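Local coordinates for glycosylation Associate Protein 2 (Streptococcus agalactiae serotype V, PDB 6OYC) that probably acts in the Gap1-Gap2-Gap3 complex of the accessory Sec system, helping to modify and export a glycosylated surface adhesin, at residues T268-G273 / M285-P290; L297-S302 / M324-P329; Y84-P89 / K105-Y110; I128-E133 / E308-F313. One frame throughout, in Å; residues are numbered along the deposited sequence.

Contact 1: residues T268-G273 / M285-P290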
# COMPACT_ATOMS: atom_id res chain seq x y z
N THR B 268 -0.74 3.33 6.55
CA THR B 268 -0.35 2.00 6.10
C THR B 268 0.85 2.11 5.16
O THR B 268 0.79 2.81 4.14
CB THR B 268 -1.52 1.31 5.39
OG1 THR B 268 -2.63 1.20 6.30
CG2 THR B 268 -1.11 -0.08 4.92
N PHE B 269 1.92 1.38 5.49
CA PHE B 269 3.19 1.42 4.77
C PHE B 269 3.82 2.80 4.90
O PHE B 269 4.77 2.97 5.68
CB PHE B 269 3.04 1.04 3.29
CG PHE B 269 2.64 -0.40 3.06
CD1 PHE B 269 3.29 -1.44 3.73
CD2 PHE B 269 1.62 -0.72 2.16
CE1 PHE B 269 2.94 -2.78 3.50
CE2 PHE B 269 1.24 -2.06 1.94
CZ PHE B 269 1.90 -3.08 2.61
N LEU B 270 3.30 3.78 4.17
CA LEU B 270 3.78 5.16 4.28
C LEU B 270 2.89 5.95 5.23
O LEU B 270 1.76 5.56 5.53
CB LEU B 270 3.79 5.83 2.90
CG LEU B 270 4.68 5.11 1.88
CD1 LEU B 270 4.36 5.59 0.46
CD2 LEU B 270 6.16 5.34 2.21
N LEU B 271 3.44 7.07 5.71
CA LEU B 271 2.66 8.06 6.43
C LEU B 271 1.50 8.55 5.56
O LEU B 271 1.71 9.04 4.44
CB LEU B 271 3.57 9.22 6.83
CG LEU B 271 3.11 10.20 7.91
CD1 LEU B 271 2.97 9.54 9.28
CD2 LEU B 271 4.06 11.38 7.98
N GLY B 272 0.27 8.38 6.05
CA GLY B 272 -0.90 8.71 5.26
C GLY B 272 -1.46 7.57 4.43
O GLY B 272 -2.56 7.72 3.87
N GLY B 273 -0.76 6.44 4.32
CA GLY B 273 -1.25 5.34 3.51
C GLY B 273 -2.57 4.78 4.02
O GLY B 273 -2.89 4.85 5.21
N MET B 285 -3.81 -1.36 -0.98
CA MET B 285 -3.49 -0.14 -0.27
C MET B 285 -3.39 1.02 -1.26
O MET B 285 -3.09 0.83 -2.44
CB MET B 285 -2.19 -0.27 0.52
CG MET B 285 -2.36 -1.13 1.75
SD MET B 285 -2.38 -2.86 1.34
CE MET B 285 -2.30 -3.57 3.00
N THR B 286 -3.64 2.22 -0.76
CA THR B 286 -3.54 3.41 -1.60
C THR B 286 -2.75 4.47 -0.86
O THR B 286 -2.83 4.58 0.37
CB THR B 286 -4.94 3.95 -1.99
OG1 THR B 286 -5.68 4.28 -0.81
CG2 THR B 286 -5.72 2.91 -2.79
N TYR B 287 -1.99 5.25 -1.61
CA TYR B 287 -1.34 6.44 -1.08
C TYR B 287 -1.72 7.62 -1.96
O TYR B 287 -1.71 7.51 -3.19
CB TYR B 287 0.18 6.28 -1.04
CG TYR B 287 0.83 7.55 -0.54
CD1 TYR B 287 0.79 7.87 0.80
CD2 TYR B 287 1.43 8.44 -1.42
CE1 TYR B 287 1.35 9.01 1.27
CE2 TYR B 287 1.99 9.61 -0.97
CZ TYR B 287 1.94 9.89 0.38
OH TYR B 287 2.50 11.04 0.86
N PHE B 288 -2.03 8.75 -1.34
CA PHE B 288 -2.52 9.90 -2.11
C PHE B 288 -1.85 11.19 -1.63
O PHE B 288 -1.85 11.48 -0.43
CB PHE B 288 -4.04 10.01 -2.00
CG PHE B 288 -4.61 11.32 -2.49
CD1 PHE B 288 -4.64 11.62 -3.85
CD2 PHE B 288 -5.17 12.22 -1.59
CE1 PHE B 288 -5.19 12.83 -4.30
CE2 PHE B 288 -5.73 13.42 -2.03
CZ PHE B 288 -5.74 13.72 -3.39
N ASP B 289 -1.30 11.95 -2.57
CA ASP B 289 -0.69 13.26 -2.31
C ASP B 289 -1.32 14.27 -3.27
O ASP B 289 -1.08 14.18 -4.49
CB ASP B 289 0.83 13.20 -2.50
CG ASP B 289 1.55 14.49 -2.05
OD1 ASP B 289 0.90 15.52 -1.80
OD2 ASP B 289 2.80 14.46 -1.97
N PRO B 290 -2.11 15.23 -2.77
CA PRO B 290 -2.76 16.19 -3.70
C PRO B 290 -1.81 17.22 -4.27
O PRO B 290 -2.17 17.88 -5.24
CB PRO B 290 -3.83 16.85 -2.82
CG PRO B 290 -3.18 16.88 -1.46
CD PRO B 290 -2.36 15.58 -1.36
O HOH W 1 3.82 10.25 3.12
O HOH W 2 -3.25 8.31 1.15

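Contact 2: residues L297-S302 / M324-P329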
# COMPACT_ATOMS: atom_id res chain seq x y z
N LEU B 297 -4.70 14.37 -12.02
CA LEU B 297 -4.38 13.42 -10.97
C LEU B 297 -3.76 12.20 -11.66
O LEU B 297 -4.35 11.62 -12.54
CB LEU B 297 -5.59 13.05 -10.14
CG LEU B 297 -5.57 11.77 -9.32
CD1 LEU B 297 -4.50 11.85 -8.27
CD2 LEU B 297 -6.88 11.49 -8.68
N THR B 298 -2.58 11.81 -11.24
CA THR B 298 -1.86 10.72 -11.88
C THR B 298 -1.79 9.49 -10.96
O THR B 298 -1.23 9.56 -9.87
CB THR B 298 -0.46 11.17 -12.25
OG1 THR B 298 0.21 11.63 -11.07
CG2 THR B 298 -0.53 12.29 -13.28
N VAL B 299 -2.30 8.36 -11.44
CA VAL B 299 -2.40 7.13 -10.66
C VAL B 299 -1.39 6.12 -11.19
O VAL B 299 -1.37 5.82 -12.40
CB VAL B 299 -3.83 6.55 -10.71
CG1 VAL B 299 -3.92 5.24 -9.94
CG2 VAL B 299 -4.84 7.57 -10.20
N TYR B 300 -0.55 5.59 -10.30
CA TYR B 300 0.41 4.54 -10.65
C TYR B 300 0.06 3.26 -9.90
O TYR B 300 0.09 3.25 -8.66
CB TYR B 300 1.83 4.96 -10.32
CG TYR B 300 2.88 3.96 -10.74
CD1 TYR B 300 3.03 3.60 -12.09
CD2 TYR B 300 3.73 3.36 -9.81
CE1 TYR B 300 3.99 2.69 -12.48
CE2 TYR B 300 4.69 2.43 -10.20
CZ TYR B 300 4.81 2.10 -11.54
OH TYR B 300 5.77 1.19 -11.93
N PHE B 301 -0.28 2.20 -10.64
CA PHE B 301 -0.45 0.88 -10.04
C PHE B 301 0.91 0.20 -9.90
O PHE B 301 1.68 0.12 -10.87
CB PHE B 301 -1.37 0.01 -10.90
CG PHE B 301 -2.83 0.37 -10.82
CD1 PHE B 301 -3.33 1.46 -11.51
CD2 PHE B 301 -3.71 -0.42 -10.10
CE1 PHE B 301 -4.67 1.78 -11.47
CE2 PHE B 301 -5.07 -0.10 -10.06
CZ PHE B 301 -5.54 1.00 -10.74
N SER B 302 1.20 -0.31 -8.71
CA SER B 302 2.48 -0.95 -8.48
C SER B 302 2.59 -2.25 -9.27
O SER B 302 1.60 -2.97 -9.47
CB SER B 302 2.69 -1.24 -6.99
OG SER B 302 2.75 -0.06 -6.22
N MET B 324 -1.60 9.30 -6.96
CA MET B 324 -2.10 8.20 -6.16
C MET B 324 -1.27 6.97 -6.50
O MET B 324 -0.93 6.76 -7.67
CB MET B 324 -3.58 7.96 -6.44
CG MET B 324 -4.30 7.09 -5.45
SD MET B 324 -6.05 7.04 -5.87
CE MET B 324 -6.64 5.67 -4.86
N LEU B 325 -0.92 6.20 -5.47
CA LEU B 325 -0.27 4.91 -5.65
C LEU B 325 -1.21 3.80 -5.17
O LEU B 325 -1.95 3.98 -4.20
CB LEU B 325 1.04 4.83 -4.89
CG LEU B 325 1.94 6.07 -4.95
CD1 LEU B 325 3.16 5.85 -4.06
CD2 LEU B 325 2.35 6.37 -6.40
N ILE B 326 -1.17 2.67 -5.86
CA ILE B 326 -1.99 1.50 -5.55
C ILE B 326 -1.09 0.27 -5.63
O ILE B 326 -0.39 0.08 -6.62
CB ILE B 326 -3.18 1.37 -6.53
CG1 ILE B 326 -3.77 2.75 -6.86
CG2 ILE B 326 -4.25 0.42 -5.97
CD1 ILE B 326 -5.13 2.73 -7.50
N CYS B 327 -1.11 -0.55 -4.58
CA CYS B 327 -0.35 -1.79 -4.56
C CYS B 327 -1.25 -2.93 -4.07
O CYS B 327 -2.25 -2.70 -3.38
CB CYS B 327 0.90 -1.70 -3.68
SG CYS B 327 0.51 -1.49 -1.93
N ASP B 328 -0.87 -4.14 -4.44
CA ASP B 328 -1.68 -5.34 -4.20
C ASP B 328 -0.79 -6.36 -3.49
O ASP B 328 0.10 -6.95 -4.13
CB ASP B 328 -2.23 -5.89 -5.51
CG ASP B 328 -2.94 -7.21 -5.35
OD1 ASP B 328 -3.09 -7.69 -4.21
OD2 ASP B 328 -3.37 -7.78 -6.39
N PRO B 329 -0.96 -6.56 -2.18
CA PRO B 329 -0.03 -7.41 -1.43
C PRO B 329 -0.40 -8.89 -1.38
O PRO B 329 0.22 -9.61 -0.60
CB PRO B 329 -0.12 -6.81 -0.02
CG PRO B 329 -1.60 -6.44 0.09
CD PRO B 329 -1.96 -5.92 -1.31

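Contact 3: residues Y84-P89 / K105-Y110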
# COMPACT_ATOMS: atom_id res chain seq x y z
N TYR B 84 0.47 14.86 5.45
CA TYR B 84 0.30 13.87 6.53
C TYR B 84 1.25 14.06 7.70
O TYR B 84 1.18 13.29 8.66
CB TYR B 84 0.45 12.44 6.00
CG TYR B 84 -0.50 12.16 4.88
CD1 TYR B 84 -1.87 12.15 5.11
CD2 TYR B 84 -0.05 11.93 3.59
CE1 TYR B 84 -2.77 11.90 4.09
CE2 TYR B 84 -0.93 11.69 2.56
CZ TYR B 84 -2.30 11.69 2.82
OH TYR B 84 -3.21 11.45 1.80
N GLU B 85 2.12 15.07 7.64
CA GLU B 85 3.00 15.38 8.77
C GLU B 85 2.38 16.39 9.72
O GLU B 85 3.02 16.76 10.71
CB GLU B 85 4.35 15.91 8.28
CG GLU B 85 5.20 14.84 7.61
CD GLU B 85 6.61 15.31 7.27
OE1 GLU B 85 6.91 16.53 7.41
OE2 GLU B 85 7.42 14.47 6.83
N VAL B 86 1.17 16.84 9.46
CA VAL B 86 0.54 17.88 10.26
C VAL B 86 -0.59 17.26 11.06
O VAL B 86 -1.32 16.39 10.56
CB VAL B 86 0.04 19.03 9.36
CG1 VAL B 86 -0.65 20.13 10.19
CG2 VAL B 86 1.22 19.60 8.58
N PHE B 87 -0.72 17.69 12.31
CA PHE B 87 -1.69 17.09 13.22
C PHE B 87 -2.52 18.16 13.91
O PHE B 87 -2.00 19.20 14.33
CB PHE B 87 -0.96 16.21 14.24
CG PHE B 87 -0.31 15.02 13.61
CD1 PHE B 87 0.93 15.14 12.99
CD2 PHE B 87 -0.96 13.79 13.59
CE1 PHE B 87 1.53 14.06 12.36
CE2 PHE B 87 -0.36 12.70 12.98
CZ PHE B 87 0.89 12.83 12.36
N TYR B 88 -3.82 17.89 14.05
CA TYR B 88 -4.78 18.90 14.43
C TYR B 88 -5.94 18.20 15.12
O TYR B 88 -6.28 17.08 14.73
CB TYR B 88 -5.25 19.66 13.18
CG TYR B 88 -6.27 20.77 13.41
CD1 TYR B 88 -5.85 22.07 13.66
CD2 TYR B 88 -7.64 20.51 13.32
CE1 TYR B 88 -6.78 23.09 13.87
CE2 TYR B 88 -8.57 21.54 13.52
CZ TYR B 88 -8.13 22.82 13.79
OH TYR B 88 -9.02 23.85 13.99
N PRO B 89 -6.53 18.80 16.15
CA PRO B 89 -7.53 18.07 16.94
C PRO B 89 -8.73 17.67 16.11
O PRO B 89 -9.23 18.45 15.28
CB PRO B 89 -7.91 19.07 18.05
CG PRO B 89 -6.76 20.01 18.11
CD PRO B 89 -6.30 20.15 16.70
N LYS B 105 -2.04 20.19 3.53
CA LYS B 105 -1.10 19.26 4.14
C LYS B 105 -1.76 17.94 4.54
O LYS B 105 -1.13 17.15 5.26
CB LYS B 105 -0.44 19.90 5.35
CG LYS B 105 0.32 21.17 5.04
CD LYS B 105 1.38 20.93 3.99
CE LYS B 105 2.39 22.06 3.97
NZ LYS B 105 3.39 21.84 2.90
N MET B 106 -2.99 17.70 4.09
CA MET B 106 -3.78 16.53 4.48
C MET B 106 -3.64 16.25 5.97
O MET B 106 -3.37 15.13 6.38
CB MET B 106 -3.37 15.28 3.68
CG MET B 106 -3.40 15.49 2.17
SD MET B 106 -5.06 15.86 1.55
CE MET B 106 -5.76 14.22 1.45
N ALA B 107 -3.81 17.29 6.79
CA ALA B 107 -3.57 17.17 8.21
C ALA B 107 -4.31 15.98 8.79
O ALA B 107 -5.49 15.76 8.49
CB ALA B 107 -3.99 18.44 8.94
N GLN B 108 -3.61 15.19 9.59
CA GLN B 108 -4.22 14.08 10.32
C GLN B 108 -4.90 14.61 11.58
O GLN B 108 -4.40 15.51 12.25
CB GLN B 108 -3.17 13.02 10.70
CG GLN B 108 -2.30 12.53 9.53
CD GLN B 108 -1.77 11.12 9.74
OE1 GLN B 108 -2.49 10.25 10.21
NE2 GLN B 108 -0.50 10.88 9.37
N ARG B 109 -6.05 14.04 11.89
CA ARG B 109 -6.83 14.47 13.04
C ARG B 109 -6.58 13.49 14.18
O ARG B 109 -6.64 12.27 13.98
CB ARG B 109 -8.31 14.54 12.69
CG ARG B 109 -8.62 15.49 11.55
CD ARG B 109 -8.40 16.94 11.98
NE ARG B 109 -9.07 17.88 11.07
CZ ARG B 109 -10.13 18.63 11.40
NH1 ARG B 109 -10.64 18.57 12.62
NH2 ARG B 109 -10.65 19.46 10.51
N TYR B 110 -6.27 14.02 15.36
CA TYR B 110 -5.95 13.20 16.52
C TYR B 110 -6.95 13.49 17.62
O TYR B 110 -7.65 14.51 17.60
CB TYR B 110 -4.53 13.48 17.03
CG TYR B 110 -4.37 14.87 17.60
CD1 TYR B 110 -4.03 15.96 16.79
CD2 TYR B 110 -4.57 15.10 18.95
CE1 TYR B 110 -3.88 17.24 17.34
CE2 TYR B 110 -4.45 16.36 19.49
CZ TYR B 110 -4.10 17.43 18.68
OH TYR B 110 -3.98 18.67 19.28

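Contact 4: residues I128-E133 / E308-F313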
# COMPACT_ATOMS: atom_id res chain seq x y z
N ILE B 128 10.94 6.74 8.40
CA ILE B 128 11.01 6.81 6.95
C ILE B 128 11.11 5.40 6.38
O ILE B 128 11.72 4.51 6.97
CB ILE B 128 12.20 7.69 6.51
CG1 ILE B 128 13.46 7.19 7.21
CG2 ILE B 128 11.95 9.15 6.87
CD1 ILE B 128 14.73 7.81 6.72
N GLY B 129 10.51 5.19 5.22
CA GLY B 129 10.53 3.89 4.59
C GLY B 129 9.24 3.12 4.81
O GLY B 129 8.34 3.53 5.55
N GLN B 130 9.15 2.00 4.11
CA GLN B 130 8.02 1.08 4.23
C GLN B 130 8.57 -0.33 4.16
O GLN B 130 9.60 -0.56 3.52
CB GLN B 130 7.00 1.31 3.11
CG GLN B 130 7.67 1.42 1.74
CD GLN B 130 6.71 1.62 0.56
OE1 GLN B 130 5.51 1.33 0.65
NE2 GLN B 130 7.24 2.12 -0.55
N TYR B 131 7.89 -1.28 4.81
CA TYR B 131 8.23 -2.69 4.61
C TYR B 131 7.09 -3.60 5.01
O TYR B 131 6.37 -3.35 5.98
CB TYR B 131 9.48 -3.13 5.38
CG TYR B 131 9.97 -4.49 4.91
CD1 TYR B 131 10.46 -4.67 3.61
CD2 TYR B 131 9.90 -5.61 5.74
CE1 TYR B 131 10.89 -5.91 3.16
CE2 TYR B 131 10.34 -6.87 5.30
CZ TYR B 131 10.84 -7.01 4.01
OH TYR B 131 11.27 -8.24 3.54
N GLY B 132 6.96 -4.69 4.27
CA GLY B 132 6.11 -5.80 4.67
C GLY B 132 6.55 -7.04 3.93
O GLY B 132 7.25 -6.96 2.91
N GLU B 133 6.15 -8.19 4.46
CA GLU B 133 6.37 -9.45 3.76
C GLU B 133 5.42 -10.49 4.35
O GLU B 133 4.75 -10.25 5.36
CB GLU B 133 7.83 -9.91 3.84
CG GLU B 133 8.26 -10.45 5.19
CD GLU B 133 9.73 -10.91 5.18
OE1 GLU B 133 10.59 -10.19 4.63
OE2 GLU B 133 10.04 -11.98 5.74
N GLU B 308 6.35 -6.14 0.36
CA GLU B 308 5.13 -5.35 0.26
C GLU B 308 5.43 -3.85 0.24
O GLU B 308 6.54 -3.40 0.55
CB GLU B 308 4.19 -5.71 1.42
CG GLU B 308 3.91 -7.20 1.46
CD GLU B 308 2.74 -7.56 2.35
OE1 GLU B 308 2.18 -6.66 3.05
OE2 GLU B 308 2.37 -8.76 2.35
N GLY B 309 4.43 -3.07 -0.16
CA GLY B 309 4.51 -1.62 -0.17
C GLY B 309 4.26 -1.04 -1.55
O GLY B 309 4.03 -1.75 -2.53
N PHE B 310 4.31 0.30 -1.61
CA PHE B 310 4.05 1.02 -2.86
C PHE B 310 5.31 1.13 -3.71
O PHE B 310 6.39 1.46 -3.22
CB PHE B 310 3.54 2.42 -2.58
CG PHE B 310 2.26 2.46 -1.82
CD1 PHE B 310 1.05 2.21 -2.45
CD2 PHE B 310 2.27 2.75 -0.46
CE1 PHE B 310 -0.14 2.23 -1.74
CE2 PHE B 310 1.09 2.78 0.26
CZ PHE B 310 -0.13 2.53 -0.38
N GLU B 311 5.14 0.89 -5.01
CA GLU B 311 6.14 1.20 -6.01
C GLU B 311 5.95 2.61 -6.55
O GLU B 311 4.82 3.11 -6.66
CB GLU B 311 6.05 0.24 -7.19
CG GLU B 311 7.02 -0.87 -7.18
CD GLU B 311 6.94 -1.68 -8.46
OE1 GLU B 311 6.20 -1.27 -9.40
OE2 GLU B 311 7.62 -2.72 -8.52
N GLY B 312 7.07 3.25 -6.91
CA GLY B 312 7.00 4.47 -7.71
C GLY B 312 6.70 5.74 -6.96
O GLY B 312 6.22 6.69 -7.58
N PHE B 313 6.96 5.79 -5.66
CA PHE B 313 6.77 7.02 -4.90
C PHE B 313 7.60 8.17 -5.47
O PHE B 313 7.08 9.25 -5.78
CB PHE B 313 7.12 6.79 -3.43
CG PHE B 313 6.95 8.01 -2.56
CD1 PHE B 313 5.68 8.39 -2.12
CD2 PHE B 313 8.04 8.76 -2.16
CE1 PHE B 313 5.51 9.49 -1.30
CE2 PHE B 313 7.89 9.88 -1.35
CZ PHE B 313 6.62 10.24 -0.92

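Contact 1: residues T268-G273 / M285-P290
A water 2.7 Å from Tyr287 OH donates to Leu271 O, and the same carbonyl oxygen also meets the rim of the tyrosine ring, with Leu271 O 3.2 Å from Tyr287 CE1 and close to the ring plane. A second water donates a hydrogen bond to Gly272 O and accepts a weak one from Phe288 N. Residues 268-273, a loop with a type II turn from Leu270 to Gly273, are thus laid against strand 283-289 largely through water and apolar contacts. With CG anti to its backbone N (chi1 178°), Tyr287 sends its ring toward the turn, where Leu270 CD1 sits over one face, 4.2 Å from Tyr287 CG and offset to the rim. Further back along the strand, Met285 lies across Thr268 and Phe269 at roughly right angles; Met285 CG touches Thr268 CG2 at 3.6 Å and Phe269 CE2 at 3.7 Å. Its sulfur makes an oblique Met-aromatic contact, Met285 SD being 5.0 Å from the centroid of the Phe269 ring. Gly273 CA adds a C-H...O contact to Thr286 O. The other edge of the strand is bonded to strand 323-327. The turn's carbonyls reach the strand mainly through bridging water, with Leu271 O also at the Tyr287 ring edge, while Met285, Thr268 CG2, Leu270 and the two rings supply the apolar packing.

Contact 2: residues L297-S302 / M324-P329
Strand 297-301 and residues 324-327 of strand 323-327 run parallel, their axes 4.8 Å apart at closest and inclined by 18°, as the two strands of a beta-alpha-beta unit whose helix is 313-318. The unit belongs to the mixed sheet of a domain consistent with an alpha/beta-hydrolase-like fold. Met324 and Ile326 do the backbone bonding on one strand, each using both N and O: Met324 N reaches Thr298 O, Tyr300 N returns to Met324 O, Ile326 N reaches Tyr300 O, and Ser302 N returns to Ile326 O at 2.7 Å. Val299, Phe301, Met324 and Ile326 share one face of the sheet, and helix 341-358 covers Met324 and Ile326 there. Between the two segments, Ile326 touches both Val299 and Phe301 on this face. Its CD1 rests over the Phe301 ring, 4.0 Å from the centroid and only 23° off the ring normal, a CH-pi contact displaced toward CZ; Val299 CG1 also comes to 3.7 Å from Ile326 CD1. Val299 CG2 lies alongside Met324 CB at 4.0 Å. On the reverse face Tyr300 CB meets Leu325 CD2 at 4.2 Å, and the tyrosine ring, with CG anti to the backbone N (chi1 -176°), leads away from Leu325 to helix 313-318 and to Ser368 and Leu370, close to a sequence resembling a nucleophile elbow. At the strand ends, Ser302 OG accepts from Glu311 N and donates to Ile326 O at 3.2 Å, approaching from above the carbonyl plane, whereas Ser302 N meets the same oxygen nearly in line with its C=O bond.

Contact 3: residues Y84-P89 / K105-Y110
A beta-alpha-beta unit places Tyr84-Pro89 beside Lys105-Tyr110, with helix 96-104 between them. Parallel pairing begins with Gln108 N on Val86 O and continues through Tyr88 N on Gln108 O to Tyr110 N on Tyr88 O; ahead of the strands, Tyr84 N bonds Lys105 O at 2.8 Å. The Gln108 side chain adds a rung of its own: Gln108 NE2 donates to Tyr84 O at 3.0 Å, in the carbonyl plane on a lone pair and almost in its own amide plane. NE2 also binds Leu266 O, so two carbonyls fix the amide, while Gln108 CB packs on Phe87 CE2 at 3.6 Å. Strand 108-110 is the outermost, within the chain, of a five-stranded parallel sheet, and helix 96-104 leads into it through a Schellman motif in which Met106 is the C-prime residue with positive phi. Met106 CB then lies over the Tyr84 ring, 3.9 Å from the centroid, and Tyr84 OH is hydrogen-bonded to Phe288 O. At the far end the Arg109 chain bends at chi2 (-70°), which places CD; farther out, Tyr88 CD2 lies over one face of the guanidinium, and the two planes stand 82° apart. Arg109 NH1 hydrogen-bonds Lys92 O and, weakly, Pro89 O. Tyr110 CG sits between backbone N and carbonyl carbon (chi1 67°), and one face of the ring lies against Pro89 CA, 4.0 Å from the centroid, while Tyr110 OH touches Pro89 CG at 3.3 Å.

Contact 4: residues I128-E133 / E308-F313
The carboxamide of Gln130 grips both polar backbone atoms of Phe310. Phe310 N donates to Gln130 OE1 at 2.8 Å, tilted 31° from the plane of the amide carbonyl, and Gln130 NE2 returns a bond to Phe310 O at 2.9 Å, landing in that carbonyl's plane on a lone pair. Together the two bonds fix the flip and rotation of the amide. The same OE1 lies 3.2 Å from Gly309 CA, a close approach that glycine, lacking a side chain, permits, and it also stands obliquely to the Phe310 ring, 3.7 Å from CD2. The amide reaches these atoms because Gln130 CG sits between backbone N and carbonyl carbon (chi1 47°) and the chain beyond it is extended.

Two residues after Gln130 in one segment and two before Phe310 in the other, Glu308 N donates to Gly132 O at 2.8 Å, nearly straight at the hydrogen (170°) but from above the carbonyl plane. Glu308 CG packs against Gly132 C at 3.6 Å, again where a glycine leaves the backbone bare. The segments run in roughly opposite directions here, joining strand 132-135, in an antiparallel sheet, to the loop that leads into helix 313-318.

In the next shell, the Glu308 carboxylate forms a salt bridge with Arg260 and a hydrogen bond with His258, both on strand 251-262, which pairs with strand 132-135. Phe269 touches both Gln130 and Glu308, and the Phe310 ring packs on Met285 and Tyr287. The loop's backbone groups are thus met by a neutral amide and by a carbonyl, Gly132 O, while the Glu308 charge is probably balanced by Arg260.

From the N terminus, contact 3 closes first, a short strand-helix-strand loop at the outer strand of the N-terminal parallel sheet. Contact 4 then opens at residues 128-133 and closes only at 308-313, spanning most of the antiparallel beta region. Within that long loop contact 1 opens and closes, where strand 283-289 returns to the 268-273 turn. Contact 2 crosses contact 4: 297-302 precedes 308-313, and 324-329 follows it. Contacts 1 and 2 share the mixed sheet, where strands 283-289 and 323-327 are neighbours, and contact 4 packs onto both through Phe310. Contact 1 also meets contact 3, linking the N-terminal sheet to the mixed sheet; contacts 2 and 3 do not touch.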